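Long-range contacts in nuclear receptor subfamily 0 group B member 1 (Mus musculus, PDB 3F5C), which lacks a DNA-binding domain and acts as a transcriptional corepressor, inhibiting other nuclear receptors through heterodimeric interactions: residues L78-L82 against M260-L264; C88-L92 against K180-L184; D172-Y178 against I208-H212; L184-D188 against I198-Q202. One frame throughout, in Å; residues are numbered along the deposited sequence.

Contact 1. Residues L78-L82 against M260-L264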
loop_
_atom_site.group_PDB
_atom_site.type_symbol
_atom_site.label_atom_id
_atom_site.label_comp_id
_atom_site.label_asym_id
_atom_site.label_seq_id
_atom_site.Cartn_x
_atom_site.Cartn_y
_atom_site.Cartn_z
ATOM N N LEU B 78 -6.483 -2.207 -23.710
ATOM C CA LEU B 78 -6.954 -3.531 -24.092
ATOM C C LEU B 78 -5.975 -4.258 -25.000
ATOM O O LEU B 78 -5.674 -5.414 -24.774
ATOM C CB LEU B 78 -8.325 -3.463 -24.743
ATOM C CG LEU B 78 -8.913 -4.811 -25.136
ATOM C CD1 LEU B 78 -9.318 -5.577 -23.912
ATOM C CD2 LEU B 78 -10.105 -4.607 -26.041
ATOM N N ASP B 79 -5.476 -3.581 -26.028
ATOM C CA ASP B 79 -4.511 -4.193 -26.936
ATOM C C ASP B 79 -3.398 -4.917 -26.172
ATOM O O ASP B 79 -3.029 -6.045 -26.514
ATOM C CB ASP B 79 -3.944 -3.165 -27.932
ATOM C CG ASP B 79 -3.319 -1.956 -27.257
ATOM O OD1 ASP B 79 -2.079 -1.810 -27.309
ATOM O OD2 ASP B 79 -4.065 -1.132 -26.694
ATOM N N GLN B 80 -2.899 -4.277 -25.118
ATOM C CA GLN B 80 -1.806 -4.824 -24.328
ATOM C C GLN B 80 -2.269 -5.901 -23.375
ATOM O O GLN B 80 -1.631 -6.938 -23.262
ATOM C CB GLN B 80 -1.097 -3.720 -23.578
ATOM C CG GLN B 80 -0.489 -2.694 -24.513
ATOM C CD GLN B 80 0.594 -3.276 -25.404
ATOM O OE1 GLN B 80 1.626 -3.750 -24.925
ATOM N NE2 GLN B 80 0.368 -3.225 -26.712
ATOM N N GLN B 81 -3.386 -5.665 -22.697
ATOM C CA GLN B 81 -4.013 -6.712 -21.886
ATOM C C GLN B 81 -4.205 -7.975 -22.714
ATOM O O GLN B 81 -3.957 -9.079 -22.249
ATOM C CB GLN B 81 -5.373 -6.267 -21.346
ATOM C CG GLN B 81 -5.318 -5.157 -20.353
ATOM C CD GLN B 81 -6.641 -4.960 -19.705
ATOM O OE1 GLN B 81 -7.563 -5.730 -19.935
ATOM N NE2 GLN B 81 -6.759 -3.925 -18.890
ATOM N N LEU B 82 -4.646 -7.794 -23.949
ATOM C CA LEU B 82 -4.988 -8.899 -24.809
ATOM C C LEU B 82 -3.740 -9.699 -25.125
ATOM O O LEU B 82 -3.767 -10.924 -25.068
ATOM C CB LEU B 82 -5.628 -8.374 -26.080
ATOM C CG LEU B 82 -6.141 -9.459 -27.005
ATOM C CD1 LEU B 82 -7.169 -10.300 -26.287
ATOM C CD2 LEU B 82 -6.721 -8.837 -28.258
ATOM N N MET B 260 -10.431 -15.463 -25.791
ATOM C CA MET B 260 -9.824 -14.583 -24.782
ATOM C C MET B 260 -10.462 -13.211 -24.772
ATOM O O MET B 260 -10.797 -12.706 -23.726
ATOM C CB MET B 260 -8.306 -14.427 -24.971
ATOM C CG MET B 260 -7.583 -15.723 -25.139
ATOM S SD MET B 260 -8.238 -16.973 -24.047
ATOM C CE MET B 260 -7.687 -16.272 -22.524
ATOM N N LEU B 261 -10.629 -12.613 -25.942
ATOM C CA LEU B 261 -11.210 -11.285 -26.041
ATOM C C LEU B 261 -12.597 -11.241 -25.388
ATOM O O LEU B 261 -12.891 -10.402 -24.534
ATOM C CB LEU B 261 -11.261 -10.842 -27.510
ATOM C CG LEU B 261 -11.824 -9.441 -27.762
ATOM C CD1 LEU B 261 -11.157 -8.404 -26.865
ATOM C CD2 LEU B 261 -11.685 -9.067 -29.223
ATOM N N GLU B 262 -13.453 -12.162 -25.779
ATOM C CA GLU B 262 -14.760 -12.207 -25.170
ATOM C C GLU B 262 -14.652 -12.379 -23.664
ATOM O O GLU B 262 -15.462 -11.853 -22.932
ATOM C CB GLU B 262 -15.607 -13.315 -25.790
ATOM C CG GLU B 262 -16.333 -12.901 -27.071
ATOM C CD GLU B 262 -17.548 -12.010 -26.810
ATOM O OE1 GLU B 262 -17.732 -11.553 -25.660
ATOM O OE2 GLU B 262 -18.325 -11.767 -27.757
ATOM N N MET B 263 -13.641 -13.105 -23.204
ATOM C CA MET B 263 -13.429 -13.328 -21.771
ATOM C C MET B 263 -12.894 -12.104 -21.013
ATOM O O MET B 263 -13.170 -11.936 -19.822
ATOM C CB MET B 263 -12.498 -14.506 -21.572
ATOM C CG MET B 263 -13.014 -15.746 -22.241
ATOM S SD MET B 263 -12.116 -17.208 -21.711
ATOM C CE MET B 263 -12.525 -17.281 -19.972
ATOM N N LEU B 264 -12.131 -11.258 -21.708
ATOM C CA LEU B 264 -11.588 -10.019 -21.140
ATOM C C LEU B 264 -12.678 -8.997 -21.017
ATOM O O LEU B 264 -12.454 -7.879 -20.540
ATOM C CB LEU B 264 -10.479 -9.428 -22.015
ATOM C CG LEU B 264 -9.128 -10.138 -22.008
ATOM C CD1 LEU B 264 -8.182 -9.458 -22.959
ATOM C CD2 LEU B 264 -8.551 -10.151 -20.620
#

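Contact 2. Residues C88-L92 against K180-L184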
loop_
_atom_site.group_PDB
_atom_site.type_symbol
_atom_site.label_atom_id
_atom_site.label_comp_id
_atom_site.label_asym_id
_atom_site.label_seq_id
_atom_site.Cartn_x
_atom_site.Cartn_y
_atom_site.Cartn_z
ATOM N N CYS B 88 0.054 -16.120 -22.165
ATOM C CA CYS B 88 0.204 -16.702 -20.850
ATOM C C CYS B 88 -0.951 -17.614 -20.466
ATOM O O CYS B 88 -0.829 -18.405 -19.543
ATOM C CB CYS B 88 0.355 -15.593 -19.821
ATOM S SG CYS B 88 1.665 -14.436 -20.213
ATOM N N TRP B 89 -2.066 -17.524 -21.177
ATOM C CA TRP B 89 -3.268 -18.271 -20.790
ATOM C C TRP B 89 -3.006 -19.755 -20.684
ATOM O O TRP B 89 -3.547 -20.444 -19.830
ATOM C CB TRP B 89 -4.439 -17.996 -21.738
ATOM C CG TRP B 89 -4.370 -18.678 -23.023
ATOM C CD1 TRP B 89 -4.011 -18.151 -24.235
ATOM C CD2 TRP B 89 -4.685 -20.036 -23.251
ATOM N NE1 TRP B 89 -4.073 -19.118 -25.207
ATOM C CE2 TRP B 89 -4.484 -20.287 -24.622
ATOM C CE3 TRP B 89 -5.103 -21.080 -22.421
ATOM C CZ2 TRP B 89 -4.696 -21.547 -25.178
ATOM C CZ3 TRP B 89 -5.316 -22.330 -22.976
ATOM C CH2 TRP B 89 -5.117 -22.551 -24.341
ATOM N N ALA B 90 -2.145 -20.246 -21.552
ATOM C CA ALA B 90 -1.816 -21.651 -21.566
ATOM C C ALA B 90 -1.006 -22.070 -20.323
ATOM O O ALA B 90 -1.392 -22.971 -19.593
ATOM C CB ALA B 90 -1.072 -21.933 -22.819
ATOM N N PRO B 91 0.125 -21.408 -20.070
ATOM C CA PRO B 91 0.908 -21.728 -18.882
ATOM C C PRO B 91 0.092 -21.534 -17.618
ATOM O O PRO B 91 0.082 -22.397 -16.751
ATOM C CB PRO B 91 2.002 -20.671 -18.911
ATOM C CG PRO B 91 2.102 -20.263 -20.274
ATOM C CD PRO B 91 0.751 -20.335 -20.851
ATOM N N LEU B 92 -0.576 -20.388 -17.526
ATOM C CA LEU B 92 -1.405 -20.027 -16.388
ATOM C C LEU B 92 -2.478 -21.041 -16.087
ATOM O O LEU B 92 -2.714 -21.342 -14.924
ATOM C CB LEU B 92 -2.080 -18.694 -16.643
ATOM C CG LEU B 92 -1.169 -17.473 -16.643
ATOM C CD1 LEU B 92 -1.993 -16.232 -16.886
ATOM C CD2 LEU B 92 -0.440 -17.347 -15.335
ATOM N N LYS B 180 2.289 -17.593 -11.126
ATOM C CA LYS B 180 1.417 -17.147 -12.181
ATOM C C LYS B 180 1.893 -15.757 -12.578
ATOM O O LYS B 180 1.862 -15.365 -13.745
ATOM C CB LYS B 180 -0.020 -17.121 -11.692
ATOM C CG LYS B 180 -0.537 -18.434 -11.139
ATOM C CD LYS B 180 -2.050 -18.377 -10.903
ATOM C CE LYS B 180 -2.605 -19.624 -10.230
ATOM N NZ LYS B 180 -2.138 -19.768 -8.832
ATOM N N GLY B 181 2.371 -15.013 -11.593
ATOM C CA GLY B 181 2.761 -13.640 -11.832
ATOM C C GLY B 181 3.971 -13.586 -12.712
ATOM O O GLY B 181 4.071 -12.739 -13.583
ATOM N N THR B 182 4.892 -14.507 -12.462
ATOM C CA THR B 182 6.119 -14.638 -13.236
ATOM C C THR B 182 5.856 -14.926 -14.716
ATOM O O THR B 182 6.498 -14.337 -15.599
ATOM C CB THR B 182 6.992 -15.753 -12.668
ATOM O OG1 THR B 182 7.099 -15.595 -11.250
ATOM C CG2 THR B 182 8.339 -15.652 -13.255
ATOM N N VAL B 183 4.923 -15.843 -14.967
ATOM C CA VAL B 183 4.484 -16.144 -16.312
ATOM C C VAL B 183 3.814 -14.937 -16.939
ATOM O O VAL B 183 4.134 -14.561 -18.063
ATOM C CB VAL B 183 3.466 -17.242 -16.303
ATOM C CG1 VAL B 183 2.941 -17.441 -17.699
ATOM C CG2 VAL B 183 4.071 -18.486 -15.749
ATOM N N LEU B 184 2.888 -14.328 -16.197
ATOM C CA LEU B 184 2.010 -13.294 -16.738
ATOM C C LEU B 184 2.792 -12.087 -17.187
ATOM O O LEU B 184 2.653 -11.619 -18.307
ATOM C CB LEU B 184 0.955 -12.887 -15.712
ATOM C CG LEU B 184 0.011 -11.776 -16.200
ATOM C CD1 LEU B 184 -0.649 -12.081 -17.539
ATOM C CD2 LEU B 184 -1.042 -11.461 -15.147
#

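Contact 3. Residues D172-Y178 against I208-H212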
loop_
_atom_site.group_PDB
_atom_site.type_symbol
_atom_site.label_atom_id
_atom_site.label_comp_id
_atom_site.label_asym_id
_atom_site.label_seq_id
_atom_site.Cartn_x
_atom_site.Cartn_y
_atom_site.Cartn_z
ATOM N N ASP B 172 2.514 -23.654 -1.840
ATOM C CA ASP B 172 1.404 -22.985 -1.171
ATOM C C ASP B 172 0.714 -21.986 -2.090
ATOM O O ASP B 172 1.267 -21.566 -3.105
ATOM C CB ASP B 172 1.847 -22.317 0.140
ATOM C CG ASP B 172 2.885 -21.238 -0.071
ATOM O OD1 ASP B 172 3.032 -20.811 -1.224
ATOM O OD2 ASP B 172 3.549 -20.814 0.906
ATOM N N THR B 173 -0.508 -21.618 -1.732
ATOM C CA THR B 173 -1.320 -20.769 -2.586
ATOM C C THR B 173 -0.568 -19.488 -2.898
ATOM O O THR B 173 -0.705 -18.907 -3.979
ATOM C CB THR B 173 -2.657 -20.435 -1.912
ATOM O OG1 THR B 173 -2.401 -19.836 -0.644
ATOM C CG2 THR B 173 -3.469 -21.692 -1.683
ATOM N N LYS B 174 0.246 -19.067 -1.942
ATOM C CA LYS B 174 0.995 -17.831 -2.079
ATOM C C LYS B 174 2.007 -17.924 -3.236
ATOM O O LYS B 174 1.979 -17.100 -4.142
ATOM C CB LYS B 174 1.667 -17.475 -0.746
ATOM C CG LYS B 174 1.806 -15.986 -0.491
ATOM C CD LYS B 174 1.794 -15.674 1.004
ATOM C CE LYS B 174 2.023 -14.182 1.291
ATOM N NZ LYS B 174 3.389 -13.707 0.917
ATOM N N GLU B 175 2.871 -18.939 -3.212
ATOM C CA GLU B 175 3.865 -19.184 -4.272
ATOM C C GLU B 175 3.205 -19.369 -5.638
ATOM O O GLU B 175 3.620 -18.772 -6.634
ATOM C CB GLU B 175 4.726 -20.421 -3.957
ATOM C CG GLU B 175 5.691 -20.266 -2.781
ATOM C CD GLU B 175 5.961 -21.568 -2.016
ATOM O OE1 GLU B 175 6.718 -21.547 -1.021
ATOM O OE2 GLU B 175 5.417 -22.619 -2.397
ATOM N N TYR B 176 2.187 -20.214 -5.693
ATOM C CA TYR B 176 1.441 -20.356 -6.926
ATOM C C TYR B 176 1.140 -18.984 -7.502
ATOM O O TYR B 176 1.410 -18.725 -8.671
ATOM C CB TYR B 176 0.140 -21.110 -6.686
ATOM C CG TYR B 176 0.282 -22.588 -6.863
ATOM C CD1 TYR B 176 0.124 -23.450 -5.793
ATOM C CD2 TYR B 176 0.596 -23.126 -8.095
ATOM C CE1 TYR B 176 0.262 -24.824 -5.948
ATOM C CE2 TYR B 176 0.736 -24.493 -8.264
ATOM C CZ TYR B 176 0.570 -25.347 -7.188
ATOM O OH TYR B 176 0.719 -26.717 -7.354
ATOM N N ALA B 177 0.587 -18.108 -6.665
ATOM C CA ALA B 177 0.155 -16.786 -7.100
ATOM C C ALA B 177 1.296 -15.992 -7.721
ATOM O O ALA B 177 1.101 -15.284 -8.701
ATOM C CB ALA B 177 -0.450 -16.036 -5.957
ATOM N N TYR B 178 2.494 -16.122 -7.167
ATOM C CA TYR B 178 3.633 -15.391 -7.702
ATOM C C TYR B 178 4.158 -16.087 -8.922
ATOM O O TYR B 178 4.662 -15.441 -9.833
ATOM C CB TYR B 178 4.738 -15.210 -6.657
ATOM C CG TYR B 178 4.229 -14.602 -5.358
ATOM C CD1 TYR B 178 3.610 -13.364 -5.349
ATOM C CD2 TYR B 178 4.354 -15.276 -4.146
ATOM C CE1 TYR B 178 3.130 -12.814 -4.176
ATOM C CE2 TYR B 178 3.877 -14.727 -2.967
ATOM C CZ TYR B 178 3.265 -13.493 -2.988
ATOM O OH TYR B 178 2.789 -12.935 -1.820
ATOM N N ILE B 208 8.507 -9.656 -3.974
ATOM C CA ILE B 208 7.523 -10.109 -2.999
ATOM C C ILE B 208 7.602 -11.620 -2.781
ATOM O O ILE B 208 7.176 -12.136 -1.748
ATOM C CB ILE B 208 6.108 -9.719 -3.436
ATOM C CG1 ILE B 208 5.085 -10.168 -2.393
ATOM C CG2 ILE B 208 5.792 -10.346 -4.767
ATOM C CD1 ILE B 208 3.662 -9.697 -2.676
ATOM N N LEU B 209 8.165 -12.322 -3.759
ATOM C CA LEU B 209 8.377 -13.765 -3.657
ATOM C C LEU B 209 9.602 -14.100 -2.810
ATOM O O LEU B 209 9.500 -14.828 -1.828
ATOM C CB LEU B 209 8.521 -14.385 -5.051
ATOM C CG LEU B 209 8.844 -15.878 -5.174
ATOM C CD1 LEU B 209 8.059 -16.698 -4.173
ATOM C CD2 LEU B 209 8.567 -16.352 -6.599
ATOM N N THR B 210 10.756 -13.572 -3.202
ATOM C CA THR B 210 11.972 -13.704 -2.408
ATOM C C THR B 210 11.714 -13.377 -0.937
ATOM O O THR B 210 12.304 -13.983 -0.026
ATOM C CB THR B 210 13.066 -12.763 -2.918
ATOM O OG1 THR B 210 13.308 -13.024 -4.306
ATOM C CG2 THR B 210 14.359 -12.944 -2.108
ATOM N N GLU B 211 10.834 -12.403 -0.724
ATOM C CA GLU B 211 10.410 -12.007 0.608
ATOM C C GLU B 211 9.596 -13.110 1.289
ATOM O O GLU B 211 9.892 -13.514 2.415
ATOM C CB GLU B 211 9.584 -10.730 0.529
ATOM C CG GLU B 211 9.168 -10.217 1.874
ATOM C CD GLU B 211 10.357 -9.947 2.769
ATOM O OE1 GLU B 211 11.493 -9.927 2.245
ATOM O OE2 GLU B 211 10.160 -9.745 3.990
ATOM N N HIS B 212 8.567 -13.599 0.605
ATOM C CA HIS B 212 7.749 -14.675 1.152
ATOM C C HIS B 212 8.572 -15.917 1.484
ATOM O O HIS B 212 8.355 -16.546 2.509
ATOM C CB HIS B 212 6.627 -15.047 0.192
ATOM C CG HIS B 212 5.908 -16.299 0.563
ATOM N ND1 HIS B 212 6.422 -17.564 0.321
ATOM C CD2 HIS B 212 4.708 -16.507 1.156
ATOM C CE1 HIS B 212 5.577 -18.476 0.742
ATOM N NE2 HIS B 212 4.518 -17.858 1.256
#

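Contact 4. Residues L184-D188 against I198-Q202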
loop_
_atom_site.group_PDB
_atom_site.type_symbol
_atom_site.label_atom_id
_atom_site.label_comp_id
_atom_site.label_asym_id
_atom_site.label_seq_id
_atom_site.Cartn_x
_atom_site.Cartn_y
_atom_site.Cartn_z
ATOM N N LEU B 184 2.888 -14.328 -16.197
ATOM C CA LEU B 184 2.010 -13.294 -16.738
ATOM C C LEU B 184 2.792 -12.087 -17.187
ATOM O O LEU B 184 2.653 -11.619 -18.307
ATOM C CB LEU B 184 0.955 -12.887 -15.712
ATOM C CG LEU B 184 0.011 -11.776 -16.200
ATOM C CD1 LEU B 184 -0.649 -12.081 -17.539
ATOM C CD2 LEU B 184 -1.042 -11.461 -15.147
ATOM N N PHE B 185 3.620 -11.588 -16.290
ATOM C CA PHE B 185 4.456 -10.445 -16.579
ATOM C C PHE B 185 5.760 -10.913 -17.185
ATOM O O PHE B 185 6.788 -10.998 -16.507
ATOM C CB PHE B 185 4.706 -9.649 -15.309
ATOM C CG PHE B 185 3.449 -9.250 -14.617
ATOM C CD1 PHE B 185 3.163 -9.709 -13.347
ATOM C CD2 PHE B 185 2.523 -8.445 -15.258
ATOM C CE1 PHE B 185 1.980 -9.348 -12.720
ATOM C CE2 PHE B 185 1.342 -8.083 -14.636
ATOM C CZ PHE B 185 1.068 -8.533 -13.370
ATOM N N ASN B 186 5.701 -11.235 -18.468
ATOM C CA ASN B 186 6.876 -11.629 -19.217
ATOM C C ASN B 186 7.181 -10.585 -20.294
ATOM O O ASN B 186 6.504 -10.530 -21.315
ATOM C CB ASN B 186 6.642 -13.009 -19.832
ATOM C CG ASN B 186 7.920 -13.716 -20.161
ATOM O OD1 ASN B 186 8.717 -13.224 -20.954
ATOM N ND2 ASN B 186 8.133 -14.879 -19.546
ATOM N N PRO B 187 8.196 -9.743 -20.060
ATOM C CA PRO B 187 8.563 -8.623 -20.939
ATOM C C PRO B 187 8.982 -9.044 -22.352
ATOM O O PRO B 187 8.989 -8.203 -23.267
ATOM C CB PRO B 187 9.766 -7.997 -20.227
ATOM C CG PRO B 187 9.703 -8.489 -18.833
ATOM C CD PRO B 187 9.082 -9.838 -18.892
ATOM N N ASP B 188 9.327 -10.322 -22.513
ATOM C CA ASP B 188 9.849 -10.847 -23.772
ATOM C C ASP B 188 8.750 -11.133 -24.792
ATOM O O ASP B 188 8.995 -11.115 -25.993
ATOM C CB ASP B 188 10.669 -12.108 -23.511
ATOM C CG ASP B 188 11.895 -11.839 -22.666
ATOM O OD1 ASP B 188 12.493 -10.750 -22.817
ATOM O OD2 ASP B 188 12.265 -12.716 -21.857
ATOM N N ILE B 198 6.270 -3.638 -17.523
ATOM C CA ILE B 198 6.243 -5.024 -17.090
ATOM C C ILE B 198 7.574 -5.457 -16.463
ATOM O O ILE B 198 7.603 -6.286 -15.543
ATOM C CB ILE B 198 5.886 -5.953 -18.253
ATOM C CG1 ILE B 198 4.562 -5.517 -18.850
ATOM C CG2 ILE B 198 5.809 -7.373 -17.775
ATOM C CD1 ILE B 198 4.012 -6.452 -19.821
ATOM N N GLU B 199 8.673 -4.899 -16.960
ATOM C CA GLU B 199 9.968 -5.103 -16.330
ATOM C C GLU B 199 9.787 -4.996 -14.819
ATOM O O GLU B 199 10.013 -5.956 -14.082
ATOM C CB GLU B 199 10.961 -4.042 -16.808
ATOM C CG GLU B 199 11.435 -4.202 -18.241
ATOM C CD GLU B 199 12.597 -5.155 -18.366
ATOM O OE1 GLU B 199 13.421 -4.960 -19.278
ATOM O OE2 GLU B 199 12.693 -6.094 -17.554
ATOM N N GLY B 200 9.348 -3.821 -14.376
ATOM C CA GLY B 200 9.197 -3.535 -12.965
ATOM C C GLY B 200 8.207 -4.439 -12.262
ATOM O O GLY B 200 8.374 -4.774 -11.083
ATOM N N LEU B 201 7.164 -4.828 -12.982
ATOM C CA LEU B 201 6.154 -5.720 -12.436
ATOM C C LEU B 201 6.737 -7.102 -12.130
ATOM O O LEU B 201 6.546 -7.647 -11.041
ATOM C CB LEU B 201 4.981 -5.812 -13.401
ATOM C CG LEU B 201 3.930 -4.729 -13.230
ATOM C CD1 LEU B 201 3.021 -4.713 -14.420
ATOM C CD2 LEU B 201 3.156 -5.050 -11.978
ATOM N N GLN B 202 7.462 -7.661 -13.091
ATOM C CA GLN B 202 8.188 -8.897 -12.850
ATOM C C GLN B 202 9.159 -8.703 -11.684
ATOM O O GLN B 202 9.230 -9.524 -10.775
ATOM C CB GLN B 202 8.940 -9.325 -14.112
ATOM C CG GLN B 202 9.693 -10.640 -14.003
ATOM C CD GLN B 202 10.760 -10.779 -15.068
ATOM O OE1 GLN B 202 11.589 -11.683 -15.014
ATOM N NE2 GLN B 202 10.752 -9.879 -16.039
#

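Contact 1. Residues L78-L82 against M260-L264
Met260 to Leu264, at the end of helix 256-263, lay an apolar face on the first turn of helix 78-99. Met260 CB lies 4.5 Å from Leu82 CD1, but the rest of the side chain turns away to pack on Leu64, Val85 and Trp89. Leu261 follows: the closest CA pair of the two segments is that of Leu261 and Leu82, 6.8 Å apart, while Leu261 CB is 4.3 Å from Leu82 CD1 and Leu261 CD1 4.0 Å from Leu78 CD2. Met260 to Leu264 all belong to the AF-2 motif of the nuclear receptor ligand-binding domain, the part of the protein this chain represents. Met263 packs on Leu60, Leu61 and Leu64 of helix 49-68, so the motif bridges two helices. Leu264 points its CB toward helix 78-99 and makes the tightest approach, CD1 to Leu82 CD1 at 3.6 Å; the same CD1 is 4.2 Å from Leu78 CD1 and 4.3 Å from the backbone carbon C of Gln81.

Contact 2. Residues C88-L92 against K180-L184
The two helical segments run antiparallel, with 162° between their N-to-C directions and local axes 9.4 Å apart. Their ends pair up: Cys88 CA is 5.6 Å from Leu184 CA, and Leu92 CA is 5.8 Å from Lys180 CA. The first helix is kinked at Ala90 and Pro91; proline has no amide hydrogen to give to the preceding turn. Between the backbones, Val183 points at the partner helix and fits among three of its residues, with Val183 CG1 3.6 Å from Pro91 CB and 3.8 Å from Cys88 CB, and Val183 CB 4.0 Å from Leu92 CD2. Cys88 SG is 4.2 Å from Leu184 CD1. Leu92 is the residue most covered by the other segment, with 83 Å² buried. Its CD1 is 4.4 Å from Leu184 CD1, while its CD2 lies 3.4 Å from Lys180 O and 3.7 Å from Lys180 CB. Lys180 thus offers its aliphatic base, its NZ being hydrogen-bonded to Gln99. The contact is buried near the centre of the ligand-binding domain: Leu92 and Leu184 both touch Val67 of helix 49-68, and Trp89 faces the other way, onto Val242 and Thr243 of helix 241-251.

Contact 3. Residues D172-Y178 against I208-H212
An imidazole set against the carboxylates of a helix-capping box is the striking feature here: the edge of the His212 ring faces both Asp172 and Glu175, its CE1 lying 3.1 Å from Asp172 OD2 and 3.7 Å from Glu175 OE1. The box itself is reciprocal. At the N-cap of helix 173-184, Asp172 OD1 accepts from Glu175 N at 2.7 Å, and Glu175 OE2 accepts from Asp172 N at 3.1 Å; Glu175 also forms a salt bridge with Arg223. Further along the helix, Tyr178 supplies the apolar part of the interface. Its CE1 and OH are each 3.5 Å from Ile208 CD1, its CD2 is 4.0 Å from Leu209 CD1, and its CE2 is 4.2 Å from His212 CB. The hydroxyl is fixed from its own helix, since Lys174 NZ donates to Tyr178 OH at 2.9 Å. The closest CA pair is that of Tyr178 and Leu209, 6.4 Å apart. The axes of the two short segments approach to 10.3 Å with N-to-C directions at 159°, an antiparallel helix pair within the nuclear receptor ligand-binding fold, a three-layered helical sandwich.

Contact 4. Residues L184-D188 against I198-Q202
Apolar contacts dominate. Ile198 CG2 lies 3.5 Å from Phe185 CB and 4.2 Å from Pro187 CG, so the isoleucine packs against both residues of the bend, and Phe185 CE2 is 3.8 Å from Leu201 CD1. A CH-pi interaction adds to this: Leu201 CB stands over one face of the Phe185 ring, 4.2 Å from its centroid and 19° off the ring normal. Phe185, the first residue to leave helical geometry after helix 173-184, is the centre of an inverse gamma turn, with a weak hydrogen bond from Asn186 N to Leu184 O at 3.1 Å. This turn starts the connection to helix 195-216, the next long helix of the all-helical ligand-binding domain, and aims both Phe185 and Pro187 at that helix. The remaining close approaches set polar atoms against carbon: Gln202 NE2 is 3.3 Å and Glu199 OE2 4.0 Å from Pro187 CG, while Phe185 O lies 3.6 Å from Gln202 CB. Outside the two segments, Phe185 and Leu201 both pack on Cys72, and Ile198 reaches Leu84 of helix 78-99.

How the contacts relate
Helix 78-99 takes part first. Its N-terminal turn packs against the C-terminal AF-2 segment, so contact 1 closes the longest loop and encloses the other three. One to two turns later the same helix pairs with 180-184 in contact 2; Trp89 CB there meets Met260 CE at 3.8 Å, joining contacts 1 and 2. Helix 173-184 begins in contact 3, which crosses contact 2 along the sequence, and ends at Leu184, shared by contacts 2 and 4. Contact 4 closes the shortest loop, within that of contact 3, and both bring helix 195-216 against helix 173-184 or its exit; the centres of contacts 3 and 4 lie about 16 Å apart. Helices 78-99, 173-184 and 195-216 are thus tied in succession.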